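Local structure of KLLA0B12012p (Kluyveromyces lactis, 6Y3P) at residues Ser325-Phe333 with Leu343-Phe352; Pro15-Pro23 with Phe352-Ile363. The protein probably binds ATP and metal ions through this C-terminal ATP-grasp domain of the tubulin-tyrosine ligase family and, as Pby1, directly partners the mRNA decapping enzyme Dcp2. All coordinates share one frame; numbering follows the deposited sequence.

Interaction 1 of 2, residues Ser325-Phe333 with Leu343-Phe352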
loop_
_atom_site.group_PDB
_atom_site.type_symbol
_atom_site.label_atom_id
_atom_site.label_comp_id
_atom_site.label_asym_id
_atom_site.label_seq_id
_atom_site.Cartn_x
_atom_site.Cartn_y
_atom_site.Cartn_z
ATOM N N SER A 325 -19.190 1.979 -3.651
ATOM C CA SER A 325 -18.069 1.283 -3.027
ATOM C C SER A 325 -17.318 2.212 -2.109
ATOM O O SER A 325 -17.362 3.423 -2.286
ATOM C CB SER A 325 -17.092 0.777 -4.082
ATOM O OG SER A 325 -17.695 -0.157 -4.951
ATOM N N LEU A 326 -16.638 1.629 -1.134
ATOM C CA LEU A 326 -15.638 2.257 -0.286
ATOM C C LEU A 326 -14.572 1.202 -0.071
ATOM O O LEU A 326 -14.865 0.022 -0.221
ATOM C CB LEU A 326 -16.127 2.890 1.051
ATOM C CG LEU A 326 -16.703 2.005 2.168
ATOM C CD1 LEU A 326 -15.606 1.202 2.900
ATOM C CD2 LEU A 326 -17.380 2.873 3.170
ATOM N N GLU A 327 -13.353 1.597 0.222
ATOM C CA GLU A 327 -12.315 0.615 0.473
ATOM C C GLU A 327 -11.196 1.224 1.271
ATOM O O GLU A 327 -10.755 2.318 0.944
ATOM C CB GLU A 327 -11.779 -0.034 -0.828
ATOM C CG GLU A 327 -10.921 -1.262 -0.536
ATOM C CD GLU A 327 -10.529 -2.176 -1.679
ATOM O OE1 GLU A 327 -11.114 -2.038 -2.775
ATOM O OE2 GLU A 327 -9.634 -3.031 -1.477
ATOM N N THR A 328 -10.695 0.495 2.284
ATOM C CA THR A 328 -9.532 0.995 2.993
ATOM C C THR A 328 -8.360 0.091 2.598
ATOM O O THR A 328 -8.443 -1.138 2.648
ATOM C CB THR A 328 -9.732 1.305 4.483
ATOM O OG1 THR A 328 -8.726 0.680 5.272
ATOM C CG2 THR A 328 -11.106 1.016 4.992
ATOM N N PHE A 329 -7.306 0.728 2.112
ATOM C CA PHE A 329 -6.103 0.067 1.646
ATOM C C PHE A 329 -4.972 0.353 2.633
ATOM O O PHE A 329 -4.994 1.374 3.326
ATOM C CB PHE A 329 -5.684 0.630 0.273
ATOM C CG PHE A 329 -6.718 0.573 -0.826
ATOM C CD1 PHE A 329 -7.603 1.628 -1.025
ATOM C CD2 PHE A 329 -6.750 -0.496 -1.717
ATOM C CE1 PHE A 329 -8.531 1.598 -2.078
ATOM C CE2 PHE A 329 -7.673 -0.524 -2.775
ATOM C CZ PHE A 329 -8.562 0.518 -2.940
ATOM N N GLY A 330 -3.981 -0.542 2.630
ATOM C CA GLY A 330 -2.756 -0.425 3.402
ATOM C C GLY A 330 -1.617 0.054 2.523
ATOM O O GLY A 330 -1.116 -0.706 1.691
ATOM N N PHE A 331 -1.228 1.343 2.663
ATOM C CA PHE A 331 -0.132 1.910 1.887
ATOM C C PHE A 331 1.170 1.747 2.641
ATOM O O PHE A 331 1.282 2.184 3.781
ATOM C CB PHE A 331 -0.376 3.379 1.537
ATOM C CG PHE A 331 -1.202 3.641 0.306
ATOM C CD1 PHE A 331 -2.499 3.150 0.199
ATOM C CD2 PHE A 331 -0.749 4.511 -0.676
ATOM C CE1 PHE A 331 -3.288 3.467 -0.898
ATOM C CE2 PHE A 331 -1.541 4.824 -1.778
ATOM C CZ PHE A 331 -2.805 4.301 -1.882
ATOM N N ASP A 332 2.138 1.096 2.010
ATOM C CA ASP A 332 3.445 0.878 2.606
ATOM C C ASP A 332 4.502 1.766 1.992
ATOM O O ASP A 332 4.789 1.716 0.778
ATOM C CB ASP A 332 3.842 -0.605 2.606
ATOM C CG ASP A 332 2.938 -1.406 3.536
ATOM O OD1 ASP A 332 3.221 -1.443 4.763
ATOM O OD2 ASP A 332 1.905 -1.916 3.059
ATOM N N PHE A 333 5.040 2.623 2.859
ATOM C CA PHE A 333 6.087 3.588 2.575
ATOM C C PHE A 333 7.379 3.274 3.338
ATOM O O PHE A 333 7.343 2.908 4.504
ATOM C CB PHE A 333 5.637 4.993 3.016
ATOM C CG PHE A 333 4.519 5.609 2.228
ATOM C CD1 PHE A 333 4.780 6.348 1.085
ATOM C CD2 PHE A 333 3.207 5.523 2.672
ATOM C CE1 PHE A 333 3.730 6.947 0.368
ATOM C CE2 PHE A 333 2.162 6.095 1.936
ATOM C CZ PHE A 333 2.433 6.794 0.790
ATOM N N LEU A 343 7.022 5.356 -1.740
ATOM C CA LEU A 343 5.947 4.371 -1.819
ATOM C C LEU A 343 6.489 3.054 -2.363
ATOM O O LEU A 343 7.154 3.022 -3.400
ATOM C CB LEU A 343 4.724 4.856 -2.629
ATOM C CG LEU A 343 3.552 3.867 -2.722
ATOM C CD1 LEU A 343 2.894 3.635 -1.366
ATOM C CD2 LEU A 343 2.544 4.329 -3.744
ATOM N N LEU A 344 6.208 1.976 -1.635
ATOM C CA LEU A 344 6.644 0.660 -2.018
ATOM C C LEU A 344 5.489 -0.117 -2.640
ATOM O O LEU A 344 5.654 -0.682 -3.718
ATOM C CB LEU A 344 7.246 -0.068 -0.794
ATOM C CG LEU A 344 7.626 -1.534 -0.976
ATOM C CD1 LEU A 344 8.872 -1.701 -1.888
ATOM C CD2 LEU A 344 7.843 -2.197 0.379
ATOM N N GLU A 345 4.330 -0.171 -1.957
ATOM C CA GLU A 345 3.166 -0.942 -2.427
ATOM C C GLU A 345 1.875 -0.512 -1.764
ATOM O O GLU A 345 1.873 0.175 -0.729
ATOM C CB GLU A 345 3.373 -2.452 -2.187
ATOM C CG GLU A 345 3.449 -2.829 -0.712
ATOM C CD GLU A 345 4.002 -4.203 -0.386
ATOM O OE1 GLU A 345 4.048 -5.057 -1.301
ATOM O OE2 GLU A 345 4.367 -4.433 0.791
ATOM N N VAL A 346 0.771 -0.965 -2.365
ATOM C CA VAL A 346 -0.587 -0.738 -1.904
ATOM C C VAL A 346 -1.160 -2.143 -1.716
ATOM O O VAL A 346 -1.108 -2.958 -2.625
ATOM C CB VAL A 346 -1.382 0.130 -2.929
ATOM C CG1 VAL A 346 -2.849 0.284 -2.534
ATOM C CG2 VAL A 346 -0.723 1.496 -3.143
ATOM N N ASN A 347 -1.623 -2.440 -0.512
ATOM C CA ASN A 347 -2.203 -3.732 -0.163
ATOM C C ASN A 347 -3.694 -3.596 0.105
ATOM O O ASN A 347 -4.124 -2.784 0.925
ATOM C CB ASN A 347 -1.502 -4.367 1.052
ATOM C CG ASN A 347 -0.038 -4.634 0.835
ATOM O OD1 ASN A 347 0.358 -5.491 0.038
ATOM N ND2 ASN A 347 0.795 -3.886 1.525
ATOM N N ALA A 348 -4.461 -4.390 -0.624
ATOM C CA ALA A 348 -5.905 -4.545 -0.512
ATOM C C ALA A 348 -6.112 -5.501 0.647
ATOM O O ALA A 348 -5.269 -6.383 0.878
ATOM C CB ALA A 348 -6.463 -5.187 -1.786
ATOM N N PHE A 349 -7.235 -5.331 1.358
ATOM C CA PHE A 349 -7.667 -6.152 2.491
ATOM C C PHE A 349 -6.495 -6.434 3.477
ATOM O O PHE A 349 -6.142 -7.592 3.739
ATOM C CB PHE A 349 -8.391 -7.414 1.971
ATOM C CG PHE A 349 -9.778 -7.051 1.474
ATOM C CD1 PHE A 349 -9.956 -6.451 0.227
ATOM C CD2 PHE A 349 -10.897 -7.241 2.282
ATOM C CE1 PHE A 349 -11.225 -6.066 -0.206
ATOM C CE2 PHE A 349 -12.162 -6.841 1.853
ATOM C CZ PHE A 349 -12.323 -6.269 0.605
ATOM N N PRO A 350 -5.850 -5.349 3.982
ATOM C CA PRO A 350 -4.712 -5.535 4.896
ATOM C C PRO A 350 -5.106 -6.155 6.234
ATOM O O PRO A 350 -6.262 -6.044 6.651
ATOM C CB PRO A 350 -4.205 -4.100 5.106
ATOM C CG PRO A 350 -5.427 -3.244 4.907
ATOM C CD PRO A 350 -6.153 -3.909 3.790
ATOM N N ASP A 351 -4.143 -6.818 6.905
ATOM C CA ASP A 351 -4.416 -7.385 8.221
ATOM C C ASP A 351 -4.339 -6.216 9.191
ATOM O O ASP A 351 -3.316 -5.540 9.274
ATOM C CB ASP A 351 -3.427 -8.526 8.603
ATOM C CG ASP A 351 -3.890 -9.476 9.721
ATOM O OD1 ASP A 351 -5.112 -9.484 10.046
ATOM O OD2 ASP A 351 -3.047 -10.246 10.231
ATOM N N PHE A 352 -5.469 -5.905 9.812
ATOM C CA PHE A 352 -5.605 -4.844 10.798
ATOM C C PHE A 352 -5.241 -5.363 12.199
ATOM O O PHE A 352 -5.097 -4.547 13.106
ATOM C CB PHE A 352 -7.039 -4.275 10.794
ATOM C CG PHE A 352 -7.474 -3.606 9.508
ATOM C CD1 PHE A 352 -7.115 -2.288 9.231
ATOM C CD2 PHE A 352 -8.275 -4.281 8.589
ATOM C CE1 PHE A 352 -7.521 -1.673 8.041
ATOM C CE2 PHE A 352 -8.662 -3.669 7.394
ATOM C CZ PHE A 352 -8.292 -2.371 7.132
#
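Phe331 faces Val346 and Asp332 faces Glu345 in an antiparallel beta hairpin near the middle of the ATP-grasp domain. The N-to-C directions of strands 326-333 and 343-347 lie 165° apart, close to antiparallel. Gly330 and Asn347 form a reciprocal hydrogen-bonded pair, with Gly330 N to Asn347 O at 2.8 Å, and Pro350 CG then lies beside Gly330. The register slips by one residue further along: Asp332 O accepts Leu344 N at 2.8 Å and, weakly, Glu345 N at 3.4 Å, which defines a classic beta bulge.

The faces of the hairpin differ sharply. On the apolar face Val346 lies alongside Phe331, and its CG2 sits over the centre of the Phe331 ring, 3.7 Å from the centroid. Leu343 CD1 covers the Phe333 ring nearer its rim, 3.9 Å from that centroid, and also touches Phe331 CD2. One methyl therefore bridges two aromatic rings.

The opposite face carries Asp332, Glu345 and Asn347. Asp332 CG stands beside its own backbone N (chi1 -67°), which brings OD2 within 2.7 Å of Asn347 ND2; the N-H...O angle of 116° makes this bond weak although short. Glu345 OE2 is 4.2 Å from Asp332 OD2. This acidic cluster, with its Glu-x-Asn sequence, matches the place where ATP-grasp relatives hold magnesium, and is consistent with a metal site here. The other carboxylate oxygen, Asp332 OD1, makes a salt bridge to Arg218.

At the far end, Thr328 OG1 meets the edge of the Phe352 ring in its plane. Strand 326-335 pairs along its other side with strand 215-224, while helix 290-313 packs against Phe331 and Leu343.

Interaction 2 of 2, residues Pro15-Pro23 with Phe352-Ile363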
loop_
_atom_site.group_PDB
_atom_site.type_symbol
_atom_site.label_atom_id
_atom_site.label_comp_id
_atom_site.label_asym_id
_atom_site.label_seq_id
_atom_site.Cartn_x
_atom_site.Cartn_y
_atom_site.Cartn_z
ATOM N N PRO A 15 -16.068 -12.883 10.138
ATOM C CA PRO A 15 -16.077 -13.737 11.331
ATOM C C PRO A 15 -15.876 -12.920 12.598
ATOM O O PRO A 15 -15.047 -12.002 12.633
ATOM C CB PRO A 15 -14.899 -14.683 11.085
ATOM C CG PRO A 15 -14.758 -14.716 9.603
ATOM C CD PRO A 15 -15.024 -13.315 9.188
ATOM N N GLU A 16 -16.680 -13.231 13.617
ATOM C CA GLU A 16 -16.684 -12.616 14.947
ATOM C C GLU A 16 -15.329 -12.765 15.649
ATOM O O GLU A 16 -15.069 -12.063 16.623
ATOM C CB GLU A 16 -17.833 -13.195 15.789
ATOM C CG GLU A 16 -19.203 -12.910 15.194
ATOM C CD GLU A 16 -20.391 -13.466 15.956
ATOM O OE1 GLU A 16 -20.649 -12.995 17.089
ATOM O OE2 GLU A 16 -21.094 -14.337 15.397
ATOM N N THR A 17 -14.451 -13.641 15.114
ATOM C CA THR A 17 -13.094 -13.839 15.605
ATOM C C THR A 17 -12.151 -12.761 15.091
ATOM O O THR A 17 -11.080 -12.584 15.679
ATOM C CB THR A 17 -12.544 -15.230 15.263
ATOM O OG1 THR A 17 -12.931 -15.620 13.944
ATOM C CG2 THR A 17 -12.939 -16.273 16.285
ATOM N N GLU A 18 -12.517 -12.064 13.984
ATOM C CA GLU A 18 -11.678 -11.009 13.404
ATOM C C GLU A 18 -11.570 -9.769 14.292
ATOM O O GLU A 18 -12.558 -9.317 14.890
ATOM C CB GLU A 18 -12.110 -10.635 11.977
ATOM C CG GLU A 18 -11.392 -11.421 10.890
ATOM C CD GLU A 18 -11.850 -11.164 9.462
ATOM O OE1 GLU A 18 -12.053 -9.983 9.082
ATOM O OE2 GLU A 18 -11.952 -12.154 8.701
ATOM N N TYR A 19 -10.345 -9.234 14.366
ATOM C CA TYR A 19 -9.932 -8.060 15.141
ATOM C C TYR A 19 -10.857 -6.833 14.982
ATOM O O TYR A 19 -11.164 -6.163 15.975
ATOM C CB TYR A 19 -8.468 -7.701 14.764
ATOM C CG TYR A 19 -7.833 -6.646 15.644
ATOM C CD1 TYR A 19 -7.373 -6.959 16.921
ATOM C CD2 TYR A 19 -7.677 -5.335 15.194
ATOM C CE1 TYR A 19 -6.808 -5.987 17.742
ATOM C CE2 TYR A 19 -7.109 -4.354 16.007
ATOM C CZ TYR A 19 -6.666 -4.688 17.277
ATOM O OH TYR A 19 -6.099 -3.733 18.081
ATOM N N ILE A 20 -11.312 -6.564 13.740
ATOM C CA ILE A 20 -12.131 -5.388 13.388
ATOM C C ILE A 20 -13.653 -5.526 13.648
ATOM O O ILE A 20 -14.362 -4.527 13.491
ATOM C CB ILE A 20 -11.842 -4.979 11.918
ATOM C CG1 ILE A 20 -12.235 -6.108 10.907
ATOM C CG2 ILE A 20 -10.358 -4.604 11.779
ATOM C CD1 ILE A 20 -12.302 -5.685 9.439
ATOM N N TYR A 21 -14.151 -6.727 14.050
ATOM C CA TYR A 21 -15.585 -6.983 14.279
ATOM C C TYR A 21 -16.204 -6.084 15.379
ATOM O O TYR A 21 -17.176 -5.378 15.096
ATOM C CB TYR A 21 -15.863 -8.476 14.534
ATOM C CG TYR A 21 -17.333 -8.791 14.736
ATOM C CD1 TYR A 21 -18.156 -9.105 13.658
ATOM C CD2 TYR A 21 -17.897 -8.786 16.008
ATOM C CE1 TYR A 21 -19.513 -9.375 13.841
ATOM C CE2 TYR A 21 -19.246 -9.064 16.204
ATOM C CZ TYR A 21 -20.048 -9.374 15.122
ATOM O OH TYR A 21 -21.376 -9.658 15.347
ATOM N N GLY A 22 -15.656 -6.143 16.599
ATOM C CA GLY A 22 -16.072 -5.323 17.734
ATOM C C GLY A 22 -16.073 -3.847 17.377
ATOM O O GLY A 22 -17.139 -3.214 17.452
ATOM N N PRO A 23 -14.907 -3.298 16.894
ATOM C CA PRO A 23 -14.869 -1.890 16.442
ATOM C C PRO A 23 -15.958 -1.513 15.430
ATOM O O PRO A 23 -16.613 -0.482 15.623
ATOM C CB PRO A 23 -13.473 -1.761 15.816
ATOM C CG PRO A 23 -12.665 -2.766 16.522
ATOM C CD PRO A 23 -13.573 -3.924 16.748
ATOM N N PHE A 352 -5.469 -5.905 9.812
ATOM C CA PHE A 352 -5.605 -4.844 10.798
ATOM C C PHE A 352 -5.241 -5.363 12.199
ATOM O O PHE A 352 -5.097 -4.547 13.106
ATOM C CB PHE A 352 -7.039 -4.275 10.794
ATOM C CG PHE A 352 -7.474 -3.606 9.508
ATOM C CD1 PHE A 352 -7.115 -2.288 9.231
ATOM C CD2 PHE A 352 -8.275 -4.281 8.589
ATOM C CE1 PHE A 352 -7.521 -1.673 8.041
ATOM C CE2 PHE A 352 -8.662 -3.669 7.394
ATOM C CZ PHE A 352 -8.292 -2.371 7.132
ATOM N N LYS A 353 -5.093 -6.706 12.378
ATOM C CA LYS A 353 -4.790 -7.310 13.688
ATOM C C LYS A 353 -3.497 -6.776 14.359
ATOM O O LYS A 353 -2.419 -6.816 13.760
ATOM C CB LYS A 353 -4.772 -8.850 13.637
ATOM C CG LYS A 353 -4.970 -9.446 15.027
ATOM C CD LYS A 353 -4.649 -10.920 15.140
ATOM C CE LYS A 353 -3.996 -11.279 16.468
ATOM N NZ LYS A 353 -4.590 -10.590 17.658
ATOM N N GLN A 354 -3.651 -6.272 15.610
ATOM C CA GLN A 354 -2.597 -5.706 16.472
ATOM C C GLN A 354 -2.737 -6.209 17.924
ATOM O O GLN A 354 -3.694 -6.909 18.269
ATOM C CB GLN A 354 -2.621 -4.140 16.491
ATOM C CG GLN A 354 -2.801 -3.384 15.161
ATOM C CD GLN A 354 -1.741 -3.630 14.104
ATOM O OE1 GLN A 354 -0.580 -3.953 14.391
ATOM N NE2 GLN A 354 -2.130 -3.455 12.838
ATOM N N THR A 355 -1.780 -5.833 18.773
ATOM C CA THR A 355 -1.792 -6.179 20.187
ATOM C C THR A 355 -1.557 -4.898 20.979
ATOM O O THR A 355 -0.847 -3.995 20.508
ATOM C CB THR A 355 -0.853 -7.385 20.478
ATOM O OG1 THR A 355 -1.511 -8.293 21.363
ATOM C CG2 THR A 355 0.543 -6.985 21.009
ATOM N N GLY A 356 -2.200 -4.806 22.138
ATOM C CA GLY A 356 -2.080 -3.631 22.987
ATOM C C GLY A 356 -3.277 -2.712 22.904
ATOM O O GLY A 356 -4.074 -2.809 21.971
ATOM N N ASP A 357 -3.406 -1.823 23.895
ATOM C CA ASP A 357 -4.507 -0.873 24.048
ATOM C C ASP A 357 -4.382 0.309 23.135
ATOM O O ASP A 357 -5.394 0.760 22.588
ATOM C CB ASP A 357 -4.577 -0.373 25.500
ATOM C CG ASP A 357 -5.152 -1.387 26.446
ATOM O OD1 ASP A 357 -6.393 -1.426 26.584
ATOM O OD2 ASP A 357 -4.364 -2.167 27.028
ATOM N N ASP A 358 -3.147 0.849 23.021
ATOM C CA ASP A 358 -2.817 2.018 22.200
ATOM C C ASP A 358 -3.094 1.754 20.707
ATOM O O ASP A 358 -3.602 2.649 20.023
ATOM C CB ASP A 358 -1.355 2.472 22.432
ATOM C CG ASP A 358 -1.094 3.258 23.719
ATOM O OD1 ASP A 358 -1.795 3.007 24.733
ATOM O OD2 ASP A 358 -0.146 4.078 23.731
ATOM N N LEU A 359 -2.782 0.526 20.221
ATOM C CA LEU A 359 -3.003 0.147 18.830
ATOM C C LEU A 359 -4.468 -0.185 18.566
ATOM O O LEU A 359 -4.942 0.064 17.463
ATOM C CB LEU A 359 -2.045 -0.959 18.348
ATOM C CG LEU A 359 -0.575 -0.577 17.962
ATOM C CD1 LEU A 359 -0.498 0.679 17.095
ATOM C CD2 LEU A 359 0.321 -0.433 19.185
ATOM N N LYS A 360 -5.204 -0.672 19.591
ATOM C CA LYS A 360 -6.638 -0.943 19.501
ATOM C C LYS A 360 -7.405 0.371 19.388
ATOM O O LYS A 360 -8.387 0.428 18.650
ATOM C CB LYS A 360 -7.130 -1.747 20.719
ATOM C CG LYS A 360 -8.556 -2.308 20.570
ATOM C CD LYS A 360 -9.576 -1.553 21.417
ATOM C CE LYS A 360 -9.970 -2.296 22.672
ATOM N NZ LYS A 360 -11.027 -3.303 22.404
ATOM N N ASN A 361 -6.959 1.411 20.127
ATOM C CA ASN A 361 -7.509 2.768 20.138
ATOM C C ASN A 361 -7.367 3.344 18.722
ATOM O O ASN A 361 -8.316 3.926 18.181
ATOM C CB ASN A 361 -6.727 3.637 21.138
ATOM C CG ASN A 361 -7.255 5.051 21.337
ATOM O OD1 ASN A 361 -7.157 5.924 20.464
ATOM N ND2 ASN A 361 -7.742 5.339 22.531
ATOM N N LEU A 362 -6.191 3.128 18.119
ATOM C CA LEU A 362 -5.876 3.567 16.768
ATOM C C LEU A 362 -6.869 2.978 15.744
ATOM O O LEU A 362 -7.352 3.717 14.888
ATOM C CB LEU A 362 -4.412 3.195 16.425
ATOM C CG LEU A 362 -3.858 3.748 15.118
ATOM C CD1 LEU A 362 -2.381 4.046 15.227
ATOM C CD2 LEU A 362 -4.151 2.809 13.940
ATOM N N ILE A 363 -7.174 1.662 15.854
ATOM C CA ILE A 363 -8.065 0.947 14.934
ATOM C C ILE A 363 -9.539 1.331 15.203
ATOM O O ILE A 363 -10.311 1.446 14.241
ATOM C CB ILE A 363 -7.756 -0.587 14.950
ATOM C CG1 ILE A 363 -6.380 -0.895 14.314
ATOM C CG2 ILE A 363 -8.854 -1.467 14.347
ATOM C CD1 ILE A 363 -6.224 -0.582 12.790
#
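Tyr19 and Ile20 belong to the loop joining strand 8-12 to helix 21-31 of the parallel-sheet lobe, and they dock on the connection that leads from Phe352 into helix 357-375. Two successive type I beta turns, Pro15 to Glu18 and Glu18 to Tyr21, shape this loop and set both side chains against the other segment. No hydrogen bond crosses the interface, so the evidence for a close fit is shape.

Tyr19 carries most of it. With CG anti to the backbone N (chi1 -171°), its ring reaches across the 352-354 backbone. Gln354 N lies 3.7 Å above the plane of the Tyr19 ring, over the centre. Lys353 CA adds a CH-pi contact to the same ring, 4.1 Å from the centroid. Ile363 CG1 comes to the ring edge in its plane, 3.9 Å from Tyr19 CE2. The phenol end meets the first turn of helix 357-375, where Tyr19 OH approaches Lys360 CA to 3.2 Å and also borders Gln354 CB. Beyond it, Lys360 NZ forms a salt bridge with a bound sulfate, probably from the crystallisation liquor.

Phe352 O, close to Tyr19 CD2, also takes a weak hydrogen bond from Gln354 NE2 within the same connection. Next in sequence to the tyrosine, Ile20 enters the apolar layer that includes Phe367, and its CG2 methyl rests 3.5 Å from Phe352 CB.

In the fold
From the N terminus, residues 15-23, between strand 8-12 and helix 21-31, come first and meet 352-363 in interaction 2, a partner that lies 329 residues further on. That contact closes a very long loop. Interaction 1, 325-333 with 343-352, is a local hairpin contact whose closest ends are 10 residues apart, and it falls wholly within the longer loop; the two nest and do not cross. Their centres are 16 Å apart, and Phe352, within the connection from strand 341-347 to helix 357-375, is shared. Together they tie the N-terminal parallel sheet to the antiparallel sheet of the hairpin through that helix.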